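Long-range contact in 2-hydroxyhepta-2,4-diene-1,7-dioate isomerase (Corynebacterium glutamicum, PDB 4DBF), which probably acts as a metal-dependent lyase or isomerase of the fumarylacetoacetate hydrolase family, with oxaloacetate decarboxylase activity attributed to it: residues F23-I37 against T48-F62. Sequence-based numbering, arbitrary orientation.
Sequences FGRIATPDGMCFCSI and TAREIEGTPFTEPKF. With MG (magnesium ion), chain D.
Pro56 is wedged between two phenylalanine rings, and its compact, rigid ring presents C-H bonds to both. Its CB sits over the centre of the Phe23 ring, 3.8 Å from the centroid, while its CD lies equally centred over a face of Phe34; both are CH-pi contacts. Phe34 has CG anti to its carbonyl carbon (chi1 -76°), which brings the ring alongside Thr55, CE2 lying 3.6 Å from Thr55 CG2. Ile52 bridges the two phenylalanines, CG1 packing 3.6 Å from Phe34 CB and CD1 reaching toward Phe23 CE1. Pro60 CG meets the edge of Phe23. Next to this cluster, strands 31-37 and 48-52 form an antiparallel ladder in the Rv2993c-like N-terminal region, the first also making a hairpin with strand 23-28 through a type I turn. Ser36 and Arg50 exchange two backbone hydrogen bonds, and Ile52 N gives a nearly straight one (174°) to Phe34 O. On the face carrying the Ser36 and Arg50 side chains, Phe62 turns an edge to Ser36 CB, 3.7 Å from CE1, and a face to the Arg50 guanidinium. On the other, small Ala49 lets Ile26 CD1 within 3.8 Å of its CB, and Glu51, extended past Cys33, ends in a salt bridge with Arg65.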
loop_
_atom_site.group_PDB
_atom_site.type_symbol
_atom_site.label_atom_id
_atom_site.label_comp_id
_atom_site.label_asym_id
_atom_site.label_seq_id
_atom_site.Cartn_x
_atom_site.Cartn_y
_atom_site.Cartn_z
ATOM N N PHE A 23 5.530 -19.192 13.325
ATOM C CA PHE A 23 6.535 -18.169 13.189
ATOM C C PHE A 23 6.079 -16.835 13.716
ATOM O O PHE A 23 5.003 -16.395 13.438
ATOM C CB PHE A 23 6.878 -17.940 11.748
ATOM C CG PHE A 23 7.642 -19.035 11.136
ATOM C CD1 PHE A 23 8.816 -19.441 11.682
ATOM C CD2 PHE A 23 7.184 -19.652 10.013
ATOM C CE1 PHE A 23 9.525 -20.454 11.130
ATOM C CE2 PHE A 23 7.891 -20.660 9.449
ATOM C CZ PHE A 23 9.059 -21.069 10.012
ATOM N N GLY A 24 6.944 -16.194 14.444
ATOM C CA GLY A 24 6.678 -14.881 14.926
ATOM C C GLY A 24 7.835 -13.951 14.736
ATOM O O GLY A 24 8.841 -14.305 14.222
ATOM N N ARG A 25 7.624 -12.741 15.177
ATOM C CA ARG A 25 8.665 -11.776 15.321
ATOM C C ARG A 25 8.613 -11.330 16.772
ATOM O O ARG A 25 7.573 -11.146 17.334
ATOM C CB ARG A 25 8.426 -10.590 14.433
ATOM C CG ARG A 25 9.017 -10.659 13.079
ATOM C CD ARG A 25 8.609 -9.445 12.245
ATOM N NE ARG A 25 9.372 -8.280 12.556
ATOM C CZ ARG A 25 8.892 -7.156 13.077
ATOM N NH1 ARG A 25 7.650 -6.994 13.340
ATOM N NH2 ARG A 25 9.698 -6.174 13.333
ATOM N N ILE A 26 9.772 -11.164 17.348
ATOM C CA ILE A 26 9.868 -10.773 18.721
ATOM C C ILE A 26 10.867 -9.655 18.966
ATOM O O ILE A 26 11.804 -9.525 18.278
ATOM C CB ILE A 26 10.235 -11.960 19.633
ATOM C CG1 ILE A 26 11.429 -12.734 19.098
ATOM C CG2 ILE A 26 9.051 -12.865 19.851
ATOM C CD1 ILE A 26 11.936 -13.756 20.083
ATOM N N ALA A 27 10.627 -8.905 20.014
ATOM C CA ALA A 27 11.588 -8.029 20.577
ATOM C C ALA A 27 12.166 -8.731 21.803
ATOM O O ALA A 27 11.454 -9.287 22.579
ATOM C CB ALA A 27 10.969 -6.723 20.957
ATOM N N THR A 28 13.470 -8.672 21.919
ATOM C CA THR A 28 14.189 -9.239 23.024
ATOM C C THR A 28 15.154 -8.205 23.590
ATOM O O THR A 28 15.372 -7.215 22.990
ATOM C CB THR A 28 14.997 -10.462 22.572
ATOM O OG1 THR A 28 16.170 -10.027 21.940
ATOM C CG2 THR A 28 14.192 -11.325 21.614
ATOM N N PRO A 29 15.763 -8.508 24.717
ATOM C CA PRO A 29 16.719 -7.594 25.301
ATOM C C PRO A 29 17.855 -7.339 24.360
ATOM O O PRO A 29 18.516 -6.369 24.466
ATOM C CB PRO A 29 17.187 -8.330 26.539
ATOM C CG PRO A 29 16.090 -9.204 26.873
ATOM C CD PRO A 29 15.592 -9.679 25.554
ATOM N N ASP A 30 18.039 -8.215 23.402
ATOM C CA ASP A 30 19.118 -8.073 22.462
ATOM C C ASP A 30 18.750 -7.441 21.132
ATOM O O ASP A 30 19.594 -7.248 20.342
ATOM C CB ASP A 30 19.824 -9.405 22.225
ATOM C CG ASP A 30 21.221 -9.234 21.648
ATOM O OD1 ASP A 30 22.022 -8.418 22.121
ATOM O OD2 ASP A 30 21.517 -9.908 20.685
ATOM N N GLY A 31 17.478 -7.131 20.930
ATOM C CA GLY A 31 16.964 -6.611 19.687
ATOM C C GLY A 31 15.809 -7.458 19.159
ATOM O O GLY A 31 15.237 -8.190 19.886
ATOM N N MET A 32 15.526 -7.354 17.883
ATOM C CA MET A 32 14.429 -8.063 17.244
ATOM C C MET A 32 14.879 -9.160 16.349
ATOM O O MET A 32 15.854 -9.046 15.705
ATOM C CB MET A 32 13.668 -7.121 16.352
ATOM C CG MET A 32 12.886 -6.077 17.047
ATOM S SD MET A 32 12.133 -4.961 15.866
ATOM C CE MET A 32 11.131 -4.092 17.011
ATOM N N CYS A 33 14.064 -10.174 16.246
ATOM C CA CYS A 33 14.322 -11.243 15.336
ATOM C C CYS A 33 13.052 -11.978 14.960
ATOM O O CYS A 33 12.048 -11.797 15.561
ATOM C CB CYS A 33 15.320 -12.233 15.934
ATOM S SG CYS A 33 14.758 -13.015 17.430
ATOM N N PHE A 34 13.157 -12.771 13.918
ATOM C CA PHE A 34 12.232 -13.830 13.611
ATOM C C PHE A 34 12.494 -15.038 14.493
ATOM O O PHE A 34 13.590 -15.298 14.882
ATOM C CB PHE A 34 12.313 -14.228 12.148
ATOM C CG PHE A 34 11.656 -13.255 11.233
ATOM C CD1 PHE A 34 10.301 -13.217 11.132
ATOM C CD2 PHE A 34 12.399 -12.357 10.512
ATOM C CE1 PHE A 34 9.696 -12.322 10.300
ATOM C CE2 PHE A 34 11.796 -11.457 9.677
ATOM C CZ PHE A 34 10.444 -11.446 9.571
ATOM N N CYS A 35 11.441 -15.757 14.790
ATOM C CA CYS A 35 11.509 -16.904 15.629
ATOM C C CYS A 35 10.413 -17.918 15.361
ATOM O O CYS A 35 9.431 -17.660 14.736
ATOM C CB CYS A 35 11.389 -16.491 17.056
ATOM S SG CYS A 35 9.754 -15.925 17.491
ATOM N N SER A 36 10.623 -19.077 15.909
ATOM C CA SER A 36 9.668 -20.112 15.849
ATOM C C SER A 36 9.142 -20.213 17.241
ATOM O O SER A 36 9.875 -20.040 18.161
ATOM C CB SER A 36 10.386 -21.376 15.429
ATOM O OG SER A 36 9.677 -22.494 15.780
ATOM N N ILE A 37 7.866 -20.487 17.383
ATOM C CA ILE A 37 7.211 -20.544 18.656
ATOM C C ILE A 37 6.849 -21.987 18.929
ATOM O O ILE A 37 6.130 -22.564 18.190
ATOM C CB ILE A 37 5.922 -19.742 18.645
ATOM C CG1 ILE A 37 6.189 -18.326 18.175
ATOM C CG2 ILE A 37 5.263 -19.775 19.996
ATOM C CD1 ILE A 37 6.826 -17.496 19.199
ATOM N N THR A 48 8.020 -21.423 24.043
ATOM C CA THR A 48 9.377 -20.996 23.891
ATOM C C THR A 48 9.602 -20.362 22.507
ATOM O O THR A 48 9.092 -20.832 21.544
ATOM C CB THR A 48 10.335 -22.180 24.118
ATOM O OG1 THR A 48 10.237 -22.608 25.464
ATOM C CG2 THR A 48 11.718 -21.805 23.853
ATOM N N ALA A 49 10.352 -19.280 22.453
ATOM C CA ALA A 49 10.759 -18.675 21.211
ATOM C C ALA A 49 12.186 -19.057 20.826
ATOM O O ALA A 49 13.083 -18.939 21.593
ATOM C CB ALA A 49 10.615 -17.172 21.269
ATOM N N ARG A 50 12.345 -19.508 19.605
ATOM C CA ARG A 50 13.597 -19.951 19.104
ATOM C C ARG A 50 13.987 -19.093 17.928
ATOM O O ARG A 50 13.356 -19.123 16.931
ATOM C CB ARG A 50 13.494 -21.396 18.630
ATOM C CG ARG A 50 13.240 -22.421 19.691
ATOM C CD ARG A 50 14.257 -23.551 19.563
ATOM N NE ARG A 50 13.661 -24.742 19.084
ATOM C CZ ARG A 50 14.285 -25.746 18.489
ATOM N NH1 ARG A 50 15.574 -25.743 18.258
ATOM N NH2 ARG A 50 13.587 -26.771 18.112
ATOM N N GLU A 51 15.051 -18.334 18.075
ATOM C CA GLU A 51 15.489 -17.474 17.035
ATOM C C GLU A 51 15.836 -18.242 15.777
ATOM O O GLU A 51 16.464 -19.246 15.829
ATOM C CB GLU A 51 16.658 -16.641 17.477
ATOM C CG GLU A 51 17.244 -15.830 16.369
ATOM C CD GLU A 51 18.461 -15.065 16.771
ATOM O OE1 GLU A 51 19.350 -15.643 17.365
ATOM O OE2 GLU A 51 18.516 -13.890 16.498
ATOM N N ILE A 52 15.394 -17.747 14.651
ATOM C CA ILE A 52 15.794 -18.307 13.406
ATOM C C ILE A 52 16.728 -17.402 12.648
ATOM O O ILE A 52 16.721 -16.229 12.793
ATOM C CB ILE A 52 14.635 -18.716 12.493
ATOM C CG1 ILE A 52 13.757 -17.549 12.181
ATOM C CG2 ILE A 52 13.770 -19.798 13.090
ATOM C CD1 ILE A 52 12.780 -17.904 11.119
ATOM N N GLU A 53 17.530 -18.031 11.815
ATOM C CA GLU A 53 18.423 -17.342 10.943
ATOM C C GLU A 53 17.598 -16.653 9.865
ATOM O O GLU A 53 16.914 -17.288 9.142
ATOM C CB GLU A 53 19.357 -18.371 10.328
ATOM C CG GLU A 53 20.796 -17.964 10.230
ATOM C CD GLU A 53 21.707 -19.140 9.919
ATOM O OE1 GLU A 53 21.551 -19.777 8.864
ATOM O OE2 GLU A 53 22.583 -19.424 10.748
ATOM N N GLY A 54 17.658 -15.350 9.770
ATOM C CA GLY A 54 16.969 -14.674 8.691
ATOM C C GLY A 54 15.455 -14.681 8.755
ATOM O O GLY A 54 14.936 -14.558 9.807
ATOM N N THR A 55 14.773 -14.836 7.622
ATOM C CA THR A 55 13.303 -14.804 7.548
ATOM C C THR A 55 12.681 -16.152 7.358
ATOM O O THR A 55 13.315 -17.068 6.982
ATOM C CB THR A 55 12.792 -13.967 6.384
ATOM O OG1 THR A 55 13.362 -14.447 5.188
ATOM C CG2 THR A 55 13.136 -12.549 6.545
ATOM N N PRO A 56 11.401 -16.236 7.607
ATOM C CA PRO A 56 10.714 -17.519 7.588
ATOM C C PRO A 56 10.388 -18.059 6.239
ATOM O O PRO A 56 9.754 -19.066 6.210
ATOM C CB PRO A 56 9.416 -17.235 8.322
ATOM C CG PRO A 56 9.429 -15.799 8.667
ATOM C CD PRO A 56 10.484 -15.148 7.888
ATOM N N PHE A 57 10.787 -17.439 5.153
ATOM C CA PHE A 57 10.287 -17.901 3.880
ATOM C C PHE A 57 10.966 -19.129 3.328
ATOM O O PHE A 57 10.364 -19.870 2.589
ATOM C CB PHE A 57 10.198 -16.777 2.870
ATOM C CG PHE A 57 9.437 -15.615 3.375
ATOM C CD1 PHE A 57 8.129 -15.742 3.722
ATOM C CD2 PHE A 57 10.051 -14.418 3.566
ATOM C CE1 PHE A 57 7.443 -14.680 4.219
ATOM C CE2 PHE A 57 9.385 -13.354 4.057
ATOM C CZ PHE A 57 8.082 -13.482 4.403
ATOM N N THR A 58 12.197 -19.349 3.738
ATOM C CA THR A 58 12.956 -20.515 3.378
ATOM C C THR A 58 12.865 -21.569 4.418
ATOM O O THR A 58 12.236 -21.396 5.443
ATOM C CB THR A 58 14.448 -20.201 3.393
ATOM O OG1 THR A 58 14.801 -19.745 4.689
ATOM C CG2 THR A 58 14.775 -19.126 2.443
ATOM N N GLU A 59 13.565 -22.659 4.163
ATOM C CA GLU A 59 13.751 -23.638 5.168
ATOM C C GLU A 59 14.477 -22.884 6.301
ATOM O O GLU A 59 15.509 -22.297 6.120
ATOM C CB GLU A 59 14.542 -24.844 4.647
ATOM C CG GLU A 59 14.326 -25.235 3.190
ATOM C CD GLU A 59 13.324 -26.380 2.967
ATOM O OE1 GLU A 59 12.265 -26.387 3.611
ATOM O OE2 GLU A 59 13.560 -27.256 2.115
ATOM N N PRO A 60 13.869 -22.860 7.461
ATOM C CA PRO A 60 14.401 -22.085 8.554
ATOM C C PRO A 60 15.479 -22.820 9.317
ATOM O O PRO A 60 15.343 -23.992 9.580
ATOM C CB PRO A 60 13.196 -21.933 9.442
ATOM C CG PRO A 60 12.505 -23.218 9.314
ATOM C CD PRO A 60 12.670 -23.591 7.866
ATOM N N LYS A 61 16.514 -22.095 9.685
ATOM C CA LYS A 61 17.546 -22.611 10.554
ATOM C C LYS A 61 17.681 -21.838 11.870
ATOM O O LYS A 61 17.756 -20.644 11.908
ATOM C CB LYS A 61 18.898 -22.714 9.847
ATOM C CG LYS A 61 19.940 -23.371 10.745
ATOM C CD LYS A 61 21.378 -23.262 10.260
ATOM C CE LYS A 61 22.331 -23.152 11.440
ATOM N NZ LYS A 61 22.420 -21.781 12.008
ATOM N N PHE A 62 17.729 -22.593 12.939
ATOM C CA PHE A 62 17.863 -22.053 14.257
ATOM C C PHE A 62 19.291 -21.594 14.555
ATOM O O PHE A 62 20.228 -22.226 14.189
ATOM C CB PHE A 62 17.454 -23.109 15.258
ATOM C CG PHE A 62 16.037 -23.528 15.157
ATOM C CD1 PHE A 62 15.027 -22.623 15.332
ATOM C CD2 PHE A 62 15.716 -24.839 14.934
ATOM C CE1 PHE A 62 13.723 -23.006 15.264
ATOM C CE2 PHE A 62 14.408 -25.245 14.857
ATOM C CZ PHE A 62 13.406 -24.324 15.010
HETATM MG MG MG D . 23.524 -7.370 21.532
HETATM O O HOH W 1 22.166 -6.418 20.300
HETATM O O HOH W 2 24.122 -8.507 19.982
HETATM O O HOH W 3 15.590 -13.856 12.533
HETATM O O HOH W 4 25.141 -5.955 20.889
HETATM O O HOH W 5 24.906 -8.163 23.111
HETATM O O HOH W 6 23.025 -5.865 23.215
#